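ABC transporter substrate-binding protein (Vibrio cholerae, PDB 3LKV) probably captures a small solute, phenylalanine in this crystal, between two lobes for delivery to an ABC transporter, and also carries bound zinc ions. Local coordinates at residues S121-P125 with G240-Y244; V107-E111 with D267-A271; Y198-D202 with A226-Y230; A235-F241 with G273-N279. One frame throughout, in Å; residues are numbered along the deposited sequence.

Overall arrangement
Contacts 1 and 3 lie deep in the chain and both touch the bound phenylalanine. Contact 1 joins two segments that run between the lobes and pairs a carboxylate with a tyrosine hydroxyl, whereas contact 3 gives a tyrosine hydroxyl and a backbone N-H to carbonyls, among small apolar side chains. Contact 4 is also mostly buried; it is backbone pairing at the edge of the mixed sheet that also holds contact 3's strands, and it shares G240 and F241 with contact 1. Contact 2 is the outlying one, near the surface at the edge of the other, parallel sheet, where two acidic side chains bind zinc. It meets contact 1 through backbone bonding of S121 with Q269 and A271.

Contact 1. Residues S121-P125 with G240-Y244; sequences SDLSP and GFDYY. With PHE (phenylalanine), chain B.
D122 and Y243 make the polar half of this contact. The tyrosine hydroxyl donates to D122 in a very short hydrogen bond, OH to OD2 2.5 Å, with the carboxylate meeting the ring at its edge and turned 78° from its plane. D122 sets CG between its own backbone N and carbonyl carbon (chi1 65°), which carries the carboxylate toward both the tyrosine and the ligand. The ammonium N of the bound phenylalanine donates to the same OD2 at 2.8 Å, a charge complement for which aspartate is well suited. Tyrosine fits opposite because its hydroxyl reaches the acid while ring carbon CZ approaches CE2 of the ligand ring at 3.6 Å.

F241 supplies the aromatic half. Its ring presents an edge to two backbone carbonyls, CE2 lying 3.3 Å from D122 O and CZ equally near L123 O, so weakly polarised C-H groups face the oxygens. A loose apolar touch comes from P125 CD at CZ, while F241 CB sits off-centre over one face of Y243.

Strand 117-121 leads into one segment and helix 243-258 follows the other, as in the interlobe hinge of type I periplasmic binding proteins, with the ligand held in the cleft.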
loop_
_atom_site.group_PDB
_atom_site.type_symbol
_atom_site.label_atom_id
_atom_site.label_comp_id
_atom_site.label_asym_id
_atom_site.label_seq_id
_atom_site.Cartn_x
_atom_site.Cartn_y
_atom_site.Cartn_z
ATOM N N SER A 121 -20.889 13.238 4.811
ATOM C CA SER A 121 -21.911 12.810 3.892
ATOM C C SER A 121 -21.657 13.231 2.446
ATOM O O SER A 121 -21.245 14.386 2.202
ATOM C CB SER A 121 -23.258 13.390 4.332
ATOM O OG SER A 121 -24.218 13.141 3.315
ATOM N N ASP A 122 -21.956 12.330 1.494
ATOM C CA ASP A 122 -21.885 12.644 0.018
ATOM C C ASP A 122 -23.272 12.706 -0.616
ATOM O O ASP A 122 -23.496 12.180 -1.708
ATOM C CB ASP A 122 -21.008 11.670 -0.781
ATOM C CG ASP A 122 -21.558 10.239 -0.796
ATOM O OD1 ASP A 122 -22.223 9.895 0.185
ATOM O OD2 ASP A 122 -21.323 9.454 -1.768
ATOM N N LEU A 123 -24.196 13.352 0.092
ATOM C CA LEU A 123 -25.586 13.436 -0.328
ATOM C C LEU A 123 -25.651 14.019 -1.734
ATOM O O LEU A 123 -25.145 15.071 -1.920
ATOM C CB LEU A 123 -26.387 14.312 0.621
ATOM C CG LEU A 123 -27.839 14.539 0.152
ATOM C CD1 LEU A 123 -28.560 13.199 0.054
ATOM C CD2 LEU A 123 -28.609 15.502 1.075
ATOM N N SER A 124 -26.200 13.287 -2.720
ATOM C CA SER A 124 -26.275 13.753 -4.099
ATOM C C SER A 124 -27.281 14.883 -4.258
ATOM O O SER A 124 -28.332 14.826 -3.692
ATOM C CB SER A 124 -26.772 12.622 -4.965
ATOM O OG SER A 124 -25.848 11.575 -4.978
ATOM N N PRO A 125 -26.966 15.899 -5.055
ATOM C CA PRO A 125 -27.997 16.887 -5.401
ATOM C C PRO A 125 -28.898 16.340 -6.529
ATOM O O PRO A 125 -28.735 16.664 -7.727
ATOM C CB PRO A 125 -27.168 18.079 -5.898
ATOM C CG PRO A 125 -25.952 17.405 -6.555
ATOM C CD PRO A 125 -25.732 16.071 -5.855
ATOM N N GLY A 240 -20.636 14.554 -10.198
ATOM C CA GLY A 240 -20.301 13.883 -8.942
ATOM C C GLY A 240 -19.318 14.651 -8.087
ATOM O O GLY A 240 -18.698 15.621 -8.535
ATOM N N PHE A 241 -19.152 14.195 -6.857
ATOM C CA PHE A 241 -18.149 14.780 -5.953
ATOM C C PHE A 241 -16.784 14.220 -6.267
ATOM O O PHE A 241 -16.629 13.257 -7.039
ATOM C CB PHE A 241 -18.484 14.458 -4.492
ATOM C CG PHE A 241 -19.794 15.009 -4.052
ATOM C CD1 PHE A 241 -19.970 16.364 -3.957
ATOM C CD2 PHE A 241 -20.867 14.175 -3.773
ATOM C CE1 PHE A 241 -21.229 16.897 -3.584
ATOM C CE2 PHE A 241 -22.072 14.699 -3.384
ATOM C CZ PHE A 241 -22.265 16.071 -3.303
ATOM N N ASP A 242 -15.796 14.846 -5.648
ATOM C CA ASP A 242 -14.414 14.418 -5.736
ATOM C C ASP A 242 -14.162 13.551 -4.491
ATOM O O ASP A 242 -13.978 14.069 -3.404
ATOM C CB ASP A 242 -13.480 15.648 -5.774
ATOM C CG ASP A 242 -12.010 15.262 -5.822
ATOM O OD1 ASP A 242 -11.656 14.078 -5.557
ATOM O OD2 ASP A 242 -11.204 16.151 -6.126
ATOM N N TYR A 243 -14.206 12.238 -4.653
ATOM C CA TYR A 243 -14.158 11.358 -3.484
ATOM C C TYR A 243 -12.753 11.357 -2.846
ATOM O O TYR A 243 -12.619 11.100 -1.654
ATOM C CB TYR A 243 -14.686 9.952 -3.819
ATOM C CG TYR A 243 -16.179 9.945 -3.902
ATOM C CD1 TYR A 243 -16.844 10.183 -5.106
ATOM C CD2 TYR A 243 -16.936 9.759 -2.769
ATOM C CE1 TYR A 243 -18.251 10.215 -5.145
ATOM C CE2 TYR A 243 -18.304 9.799 -2.791
ATOM C CZ TYR A 243 -18.978 10.043 -3.966
ATOM O OH TYR A 243 -20.357 10.060 -3.977
ATOM N N TYR A 244 -11.707 11.653 -3.633
ATOM C CA TYR A 244 -10.359 11.729 -3.044
ATOM C C TYR A 244 -10.362 12.863 -2.010
ATOM O O TYR A 244 -9.916 12.669 -0.914
ATOM C CB TYR A 244 -9.274 11.896 -4.114
ATOM C CG TYR A 244 -7.904 12.089 -3.547
ATOM C CD1 TYR A 244 -7.110 11.009 -3.224
ATOM C CD2 TYR A 244 -7.393 13.350 -3.331
ATOM C CE1 TYR A 244 -5.834 11.176 -2.682
ATOM C CE2 TYR A 244 -6.099 13.532 -2.817
ATOM C CZ TYR A 244 -5.336 12.441 -2.477
ATOM O OH TYR A 244 -4.061 12.608 -1.946
HETATM N N PHE B . -22.716 7.268 -0.765
HETATM C CA PHE B . -22.691 5.759 -0.923
HETATM C C PHE B . -23.167 5.113 0.407
HETATM O O PHE B . -23.821 5.847 1.205
HETATM C CB PHE B . -21.316 5.249 -1.378
HETATM C CG PHE B . -21.048 5.482 -2.863
HETATM C CD1 PHE B . -21.711 4.713 -3.836
HETATM C CD2 PHE B . -20.175 6.461 -3.286
HETATM C CE1 PHE B . -21.508 4.931 -5.161
HETATM C CE2 PHE B . -19.956 6.679 -4.612
HETATM C CZ PHE B . -20.613 5.936 -5.571
HETATM O OXT PHE B . -22.971 3.915 0.709
#

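Contact 2. Residues V107-E111 with D267-A271; sequences VKQLE and DVQVA. With ZN (zinc ion), chain D.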
loop_
_atom_site.group_PDB
_atom_site.type_symbol
_atom_site.label_atom_id
_atom_site.label_comp_id
_atom_site.label_asym_id
_atom_site.label_seq_id
_atom_site.Cartn_x
_atom_site.Cartn_y
_atom_site.Cartn_z
ATOM N N VAL A 107 -26.539 8.658 12.842
ATOM C CA VAL A 107 -26.664 9.754 13.768
ATOM C C VAL A 107 -28.133 10.212 13.895
ATOM O O VAL A 107 -28.924 10.105 12.948
ATOM C CB VAL A 107 -25.766 10.946 13.347
ATOM C CG1 VAL A 107 -24.259 10.543 13.286
ATOM C CG2 VAL A 107 -26.242 11.549 12.055
ATOM N N LYS A 108 -28.502 10.756 15.053
ATOM C CA LYS A 108 -29.850 11.311 15.224
ATOM C C LYS A 108 -30.035 12.601 14.389
ATOM O O LYS A 108 -31.113 12.901 13.889
ATOM C CB LYS A 108 -30.088 11.579 16.711
ATOM C CG LYS A 108 -31.594 11.751 17.011
ATOM C CD LYS A 108 -31.924 12.208 18.435
ATOM C CE LYS A 108 -33.261 12.967 18.418
ATOM N NZ LYS A 108 -33.876 13.059 19.743
ATOM N N GLN A 109 -28.976 13.382 14.263
ATOM C CA GLN A 109 -29.000 14.597 13.438
ATOM C C GLN A 109 -27.556 14.980 13.094
ATOM O O GLN A 109 -26.615 14.559 13.746
ATOM C CB GLN A 109 -29.708 15.773 14.173
ATOM C CG GLN A 109 -28.922 16.417 15.352
ATOM C CD GLN A 109 -29.060 15.634 16.660
ATOM O OE1 GLN A 109 -30.121 15.146 16.988
ATOM N NE2 GLN A 109 -27.990 15.541 17.413
ATOM N N LEU A 110 -27.401 15.813 12.095
ATOM C CA LEU A 110 -26.065 16.213 11.643
ATOM C C LEU A 110 -25.337 17.173 12.616
ATOM O O LEU A 110 -24.137 17.052 12.794
ATOM C CB LEU A 110 -26.164 16.819 10.266
ATOM C CG LEU A 110 -26.801 15.896 9.220
ATOM C CD1 LEU A 110 -27.011 16.696 7.907
ATOM C CD2 LEU A 110 -25.983 14.618 9.022
ATOM N N GLU A 111 -26.071 18.080 13.266
ATOM C CA GLU A 111 -25.463 19.033 14.210
ATOM C C GLU A 111 -25.219 18.374 15.565
ATOM O O GLU A 111 -26.140 17.903 16.201
ATOM C CB GLU A 111 -26.371 20.265 14.364
ATOM C CG GLU A 111 -25.852 21.427 15.324
ATOM C CD GLU A 111 -24.520 22.070 14.853
ATOM O OE1 GLU A 111 -24.221 21.980 13.665
ATOM O OE2 GLU A 111 -23.752 22.654 15.680
ATOM N N ASP A 267 -19.603 18.204 14.237
ATOM C CA ASP A 267 -20.699 18.237 13.282
ATOM C C ASP A 267 -20.410 17.395 12.032
ATOM O O ASP A 267 -19.293 17.364 11.534
ATOM C CB ASP A 267 -21.051 19.663 12.815
ATOM C CG ASP A 267 -21.422 20.588 13.927
ATOM O OD1 ASP A 267 -21.913 20.111 15.019
ATOM O OD2 ASP A 267 -21.205 21.843 13.707
ATOM N N VAL A 268 -21.439 16.759 11.507
ATOM C CA VAL A 268 -21.329 16.013 10.276
ATOM C C VAL A 268 -21.227 17.000 9.096
ATOM O O VAL A 268 -22.012 17.900 8.958
ATOM C CB VAL A 268 -22.532 15.076 10.098
ATOM C CG1 VAL A 268 -22.598 14.491 8.631
ATOM C CG2 VAL A 268 -22.480 13.995 11.100
ATOM N N GLN A 269 -20.274 16.801 8.219
ATOM C CA GLN A 269 -20.093 17.692 7.107
ATOM C C GLN A 269 -20.771 17.124 5.866
ATOM O O GLN A 269 -20.695 15.923 5.609
ATOM C CB GLN A 269 -18.597 17.800 6.857
ATOM C CG GLN A 269 -18.202 18.761 5.784
ATOM C CD GLN A 269 -18.260 20.171 6.313
ATOM O OE1 GLN A 269 -17.789 20.435 7.439
ATOM N NE2 GLN A 269 -18.875 21.083 5.530
ATOM N N VAL A 270 -21.421 17.981 5.086
ATOM C CA VAL A 270 -22.021 17.540 3.836
ATOM C C VAL A 270 -21.141 17.988 2.677
ATOM O O VAL A 270 -20.786 19.135 2.619
ATOM C CB VAL A 270 -23.476 18.070 3.711
ATOM C CG1 VAL A 270 -24.127 17.501 2.448
ATOM C CG2 VAL A 270 -24.314 17.677 4.987
ATOM N N ALA A 271 -20.737 17.090 1.790
ATOM C CA ALA A 271 -19.914 17.469 0.639
ATOM C C ALA A 271 -20.607 18.519 -0.245
ATOM O O ALA A 271 -21.835 18.561 -0.339
ATOM C CB ALA A 271 -19.566 16.283 -0.197
HETATM ZN ZN ZN D . -22.072 22.916 15.134
#
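E111 and D267 meet through a zinc ion, at the edge of the parallel sheet of one lobe of this periplasmic binding protein-like fold, where strand 269-270 is outermost. The bond from CA to CB of E111 heads away from 267-271, but a bend at chi2 (62°) folds the chain back. From CB the path therefore reaches CG, 4.2 Å from D267 OD1, and then CD, which lies 3.3 Å from that same oxygen. Two carboxylates this close, their planes 54° apart, would be expected to repel; the cation between them offsets the charge. D267 OD1 also accepts from Q112 NE2, which would steady the shorter acid. Glutamate has the length to return from its loop, whereas aspartate is already beside the site.

One residue on from D267, V268 N donates an almost straight bond to L110 O (174° at the hydrogen). L110 spreads its two methyls over V268 and V270: CD2 presses tightly on V268 CG1 at 3.4 Å, and CD1 touches V270 CG2 more loosely. Branched apolar side chains suit this seam. At the tip of E111, OE2 binds zinc at 1.8 Å and OE1 stands farther off, while D267 OD2 binds the ion at 2.0 Å.

Contact 3. Residues Y198-D202 with A226-Y230; sequences YALID and AATSY. With PHE (phenylalanine), chain B.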
loop_
_atom_site.group_PDB
_atom_site.type_symbol
_atom_site.label_atom_id
_atom_site.label_comp_id
_atom_site.label_asym_id
_atom_site.label_seq_id
_atom_site.Cartn_x
_atom_site.Cartn_y
_atom_site.Cartn_z
ATOM N N TYR A 198 -30.557 6.834 -14.897
ATOM C CA TYR A 198 -29.881 7.557 -13.859
ATOM C C TYR A 198 -29.126 6.551 -13.026
ATOM O O TYR A 198 -29.708 5.753 -12.313
ATOM C CB TYR A 198 -30.896 8.303 -12.988
ATOM C CG TYR A 198 -30.302 9.077 -11.802
ATOM C CD1 TYR A 198 -29.271 9.964 -11.982
ATOM C CD2 TYR A 198 -30.818 8.941 -10.523
ATOM C CE1 TYR A 198 -28.762 10.698 -10.943
ATOM C CE2 TYR A 198 -30.304 9.694 -9.443
ATOM C CZ TYR A 198 -29.274 10.568 -9.661
ATOM O OH TYR A 198 -28.724 11.285 -8.628
ATOM N N ALA A 199 -27.806 6.583 -13.129
ATOM C CA ALA A 199 -26.977 5.665 -12.370
ATOM C C ALA A 199 -26.703 6.374 -11.026
ATOM O O ALA A 199 -25.925 7.314 -10.959
ATOM C CB ALA A 199 -25.656 5.354 -13.138
ATOM N N LEU A 200 -27.379 5.961 -9.974
ATOM C CA LEU A 200 -27.249 6.682 -8.731
ATOM C C LEU A 200 -26.094 6.203 -7.836
ATOM O O LEU A 200 -25.359 5.250 -8.148
ATOM C CB LEU A 200 -28.587 6.739 -7.980
ATOM C CG LEU A 200 -29.384 5.517 -7.691
ATOM C CD1 LEU A 200 -28.481 4.609 -7.085
ATOM C CD2 LEU A 200 -30.540 5.827 -6.761
ATOM N N ILE A 201 -25.938 6.944 -6.744
ATOM C CA ILE A 201 -24.976 6.653 -5.681
ATOM C C ILE A 201 -25.468 5.456 -4.874
ATOM O O ILE A 201 -26.048 5.575 -3.760
ATOM C CB ILE A 201 -24.732 7.912 -4.832
ATOM C CG1 ILE A 201 -24.197 9.020 -5.730
ATOM C CG2 ILE A 201 -23.748 7.663 -3.602
ATOM C CD1 ILE A 201 -22.881 8.676 -6.500
ATOM N N ASP A 202 -25.203 4.301 -5.458
ATOM C CA ASP A 202 -25.562 3.023 -4.878
ATOM C C ASP A 202 -24.369 2.112 -5.133
ATOM O O ASP A 202 -23.897 2.046 -6.252
ATOM C CB ASP A 202 -26.810 2.532 -5.615
ATOM C CG ASP A 202 -27.197 1.092 -5.333
ATOM O OD1 ASP A 202 -26.337 0.168 -5.470
ATOM O OD2 ASP A 202 -28.433 0.883 -5.025
ATOM N N ALA A 226 -24.246 9.809 -11.360
ATOM C CA ALA A 226 -24.165 10.651 -10.147
ATOM C C ALA A 226 -22.719 10.696 -9.635
ATOM O O ALA A 226 -22.395 11.401 -8.666
ATOM C CB ALA A 226 -25.149 10.106 -9.087
ATOM N N ALA A 227 -21.858 9.924 -10.280
ATOM C CA ALA A 227 -20.449 9.821 -9.897
ATOM C C ALA A 227 -19.601 9.878 -11.154
ATOM O O ALA A 227 -19.947 9.277 -12.161
ATOM C CB ALA A 227 -20.173 8.493 -9.150
ATOM N N THR A 228 -18.463 10.523 -11.046
ATOM C CA THR A 228 -17.455 10.638 -12.124
ATOM C C THR A 228 -16.930 9.293 -12.587
ATOM O O THR A 228 -16.700 9.089 -13.784
ATOM C CB THR A 228 -16.287 11.464 -11.626
ATOM O OG1 THR A 228 -16.799 12.707 -11.170
ATOM C CG2 THR A 228 -15.236 11.705 -12.701
ATOM N N SER A 229 -16.751 8.367 -11.653
ATOM C CA SER A 229 -16.326 7.023 -12.013
ATOM C C SER A 229 -17.312 6.436 -13.049
ATOM O O SER A 229 -16.935 5.621 -13.875
ATOM C CB SER A 229 -16.200 6.123 -10.775
ATOM O OG SER A 229 -17.408 6.139 -9.981
ATOM N N TYR A 230 -18.565 6.863 -13.040
ATOM C CA TYR A 230 -19.488 6.288 -14.017
ATOM C C TYR A 230 -19.248 6.809 -15.456
ATOM O O TYR A 230 -19.420 6.050 -16.410
ATOM C CB TYR A 230 -20.927 6.517 -13.621
ATOM C CG TYR A 230 -21.344 5.987 -12.264
ATOM C CD1 TYR A 230 -20.630 5.019 -11.603
ATOM C CD2 TYR A 230 -22.530 6.411 -11.699
ATOM C CE1 TYR A 230 -21.033 4.551 -10.381
ATOM C CE2 TYR A 230 -22.974 5.930 -10.494
ATOM C CZ TYR A 230 -22.220 5.017 -9.826
ATOM O OH TYR A 230 -22.693 4.567 -8.627
HETATM N N PHE B . -22.716 7.268 -0.765
HETATM C CA PHE B . -22.691 5.759 -0.923
HETATM C C PHE B . -23.167 5.113 0.407
HETATM O O PHE B . -23.821 5.847 1.205
HETATM C CB PHE B . -21.316 5.249 -1.378
HETATM C CG PHE B . -21.048 5.482 -2.863
HETATM C CD1 PHE B . -21.711 4.713 -3.836
HETATM C CD2 PHE B . -20.175 6.461 -3.286
HETATM C CE1 PHE B . -21.508 4.931 -5.161
HETATM C CE2 PHE B . -19.956 6.679 -4.612
HETATM C CZ PHE B . -20.613 5.936 -5.571
HETATM O OXT PHE B . -22.971 3.915 0.709
#
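Y230 places its ring beside its backbone N, opposite the carbonyl carbon (chi1 -57°), a torsion that points the ring across to 198-202. I201 uses a similar torsion for CG1 (chi1 -59°), which brings this branch against A226. The Y230 hydroxyl donates to L200 O at 2.8 Å, coming in tilted 31° from the carbonyl plane. A199 O and L200 O both lie at the ring's edge, in its plane, while A227 CB from the same segment covers the centre of one face, which probably limits how the ring can turn. Tyrosine suits this buried place because it fills space with its ring and still offers a donor to a carbonyl.

A199 O is itself held by A226 N at 3.0 Å. Small residues suit the tight approach: A199 CB rests on Y230 CD2, and A226 CB packs on I201 CG1 at 3.7 Å. From the same isoleucine, CD1 reaches A227 CB.

I201, which centres an inverse gamma turn, lines the phenylalanine pocket with D202 and Y230. The two segments leave neighbouring parallel strands, 196-199 and 223-225, joined by a beta-alpha-beta crossover; helix 209-218 packs on A199 and Y230, and helix 152-167 on Y198, L200 and I201.

Contact 4. Residues A235-F241 with G273-N279; sequences AIASLGF and GSDLVIN
N279 N donates to I236 O in the shortest bond of the contact, 2.6 Å, from above the carbonyl plane, 44° out of it. At the middle of the antiparallel strand pair S238 and V277 exchange two backbone hydrogen bonds, S238 N to V277 O at 2.9 Å and V277 N to S238 O at 3.0 Å.

The G240-D275 pair keeps one of its two bonds, D275 N to G240 O; the other, G240 N to D275 O, is replaced by a water bridge, the water accepting from G240 N at 2.9 Å and donating to D275 O at 2.7 Å. S238 OG also binds this water, 2.8 Å away, because its first torsion (63°) sets the hydroxyl between backbone N and carbonyl carbon; serine is small and polar enough for the spot.

On the other face, A237 CB takes the I278 CD1 methyl at 3.6 Å, and L239 CD1 lies against L276 CB. S274 OG approaches CE1 of F241 at 3.5 Å.

Main-chain bonding therefore secures the outermost strand 275-278 to the mixed sheet. A237, L239, L276 and I278 make one face apolar, L239 and L276 reaching L132 of helix 126-136; on the other, S238 and V277 meet V231 of helix 228-232, S238 adding its single water.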
loop_
_atom_site.group_PDB
_atom_site.type_symbol
_atom_site.label_atom_id
_atom_site.label_comp_id
_atom_site.label_asym_id
_atom_site.label_seq_id
_atom_site.Cartn_x
_atom_site.Cartn_y
_atom_site.Cartn_z
ATOM N N ALA A 235 -21.045 6.367 -19.127
ATOM C CA ALA A 235 -22.128 7.322 -18.946
ATOM C C ALA A 235 -21.825 8.535 -19.845
ATOM O O ALA A 235 -20.680 8.910 -20.018
ATOM C CB ALA A 235 -22.233 7.761 -17.477
ATOM N N ILE A 236 -22.837 9.163 -20.400
ATOM C CA ILE A 236 -22.583 10.360 -21.220
ATOM C C ILE A 236 -22.159 11.620 -20.448
ATOM O O ILE A 236 -21.432 12.465 -20.965
ATOM C CB ILE A 236 -23.768 10.674 -22.123
ATOM C CG1 ILE A 236 -25.011 11.050 -21.336
ATOM C CG2 ILE A 236 -24.025 9.479 -23.012
ATOM C CD1 ILE A 236 -26.163 11.482 -22.252
ATOM N N ALA A 237 -22.579 11.720 -19.199
ATOM C CA ALA A 237 -22.314 12.882 -18.418
ATOM C C ALA A 237 -22.408 12.472 -16.970
ATOM O O ALA A 237 -23.070 11.470 -16.647
ATOM C CB ALA A 237 -23.324 13.942 -18.718
ATOM N N SER A 238 -21.801 13.254 -16.089
ATOM C CA SER A 238 -21.978 13.042 -14.655
ATOM C C SER A 238 -21.803 14.311 -13.889
ATOM O O SER A 238 -21.127 15.240 -14.358
ATOM C CB SER A 238 -20.979 12.005 -14.156
ATOM O OG SER A 238 -19.655 12.480 -14.339
ATOM N N LEU A 239 -22.367 14.364 -12.689
ATOM C CA LEU A 239 -22.145 15.518 -11.821
ATOM C C LEU A 239 -21.845 15.045 -10.399
ATOM O O LEU A 239 -22.690 15.113 -9.505
ATOM C CB LEU A 239 -23.345 16.474 -11.872
ATOM C CG LEU A 239 -23.209 17.786 -11.117
ATOM C CD1 LEU A 239 -22.125 18.631 -11.794
ATOM C CD2 LEU A 239 -24.549 18.536 -11.042
ATOM N N GLY A 240 -20.636 14.554 -10.198
ATOM C CA GLY A 240 -20.301 13.883 -8.942
ATOM C C GLY A 240 -19.318 14.651 -8.087
ATOM O O GLY A 240 -18.698 15.621 -8.535
ATOM N N PHE A 241 -19.152 14.195 -6.857
ATOM C CA PHE A 241 -18.149 14.780 -5.953
ATOM C C PHE A 241 -16.784 14.220 -6.267
ATOM O O PHE A 241 -16.629 13.257 -7.039
ATOM C CB PHE A 241 -18.484 14.458 -4.492
ATOM C CG PHE A 241 -19.794 15.009 -4.052
ATOM C CD1 PHE A 241 -19.970 16.364 -3.957
ATOM C CD2 PHE A 241 -20.867 14.175 -3.773
ATOM C CE1 PHE A 241 -21.229 16.897 -3.584
ATOM C CE2 PHE A 241 -22.072 14.699 -3.384
ATOM C CZ PHE A 241 -22.265 16.071 -3.303
ATOM N N GLY A 273 -19.966 21.108 -4.129
ATOM C CA GLY A 273 -19.192 21.316 -5.359
ATOM C C GLY A 273 -18.937 20.026 -6.115
ATOM O O GLY A 273 -18.030 19.259 -5.796
ATOM N N SER A 274 -19.747 19.780 -7.124
ATOM C CA SER A 274 -19.610 18.584 -7.917
ATOM C C SER A 274 -18.968 18.999 -9.225
ATOM O O SER A 274 -19.124 20.125 -9.631
ATOM C CB SER A 274 -20.994 17.968 -8.139
ATOM O OG SER A 274 -21.726 17.864 -6.915
ATOM N N ASP A 275 -18.237 18.114 -9.895
ATOM C CA ASP A 275 -17.660 18.485 -11.196
ATOM C C ASP A 275 -18.519 17.918 -12.315
ATOM O O ASP A 275 -18.852 16.733 -12.320
ATOM C CB ASP A 275 -16.220 17.992 -11.343
ATOM C CG ASP A 275 -15.298 18.540 -10.253
ATOM O OD1 ASP A 275 -15.216 19.781 -10.140
ATOM O OD2 ASP A 275 -14.698 17.730 -9.500
ATOM N N LEU A 276 -18.879 18.787 -13.251
ATOM C CA LEU A 276 -19.575 18.410 -14.459
ATOM C C LEU A 276 -18.598 17.814 -15.438
ATOM O O LEU A 276 -17.691 18.491 -15.888
ATOM C CB LEU A 276 -20.247 19.646 -15.061
ATOM C CG LEU A 276 -21.033 19.477 -16.363
ATOM C CD1 LEU A 276 -21.887 18.226 -16.331
ATOM C CD2 LEU A 276 -21.891 20.803 -16.699
ATOM N N VAL A 277 -18.772 16.541 -15.760
ATOM C CA VAL A 277 -17.906 15.842 -16.699
ATOM C C VAL A 277 -18.783 15.260 -17.818
ATOM O O VAL A 277 -19.893 14.822 -17.540
ATOM C CB VAL A 277 -17.153 14.735 -15.975
ATOM C CG1 VAL A 277 -16.292 13.933 -16.947
ATOM C CG2 VAL A 277 -16.336 15.332 -14.754
ATOM N N ILE A 278 -18.307 15.306 -19.070
ATOM C CA ILE A 278 -19.055 14.840 -20.264
ATOM C C ILE A 278 -18.243 13.788 -20.999
ATOM O O ILE A 278 -17.047 13.972 -21.205
ATOM C CB ILE A 278 -19.323 15.972 -21.298
ATOM C CG1 ILE A 278 -20.083 17.139 -20.685
ATOM C CG2 ILE A 278 -20.091 15.433 -22.511
ATOM C CD1 ILE A 278 -21.252 16.734 -19.805
ATOM N N ASN A 279 -18.879 12.688 -21.389
ATOM C CA ASN A 279 -18.229 11.699 -22.222
ATOM C C ASN A 279 -18.690 11.842 -23.681
ATOM O O ASN A 279 -19.688 11.246 -24.107
ATOM C CB ASN A 279 -18.457 10.296 -21.700
ATOM C CG ASN A 279 -17.542 9.300 -22.354
ATOM O OD1 ASN A 279 -17.059 9.516 -23.477
ATOM N ND2 ASN A 279 -17.272 8.205 -21.662
HETATM O O HOH W 1 -18.685 14.007 -12.260
#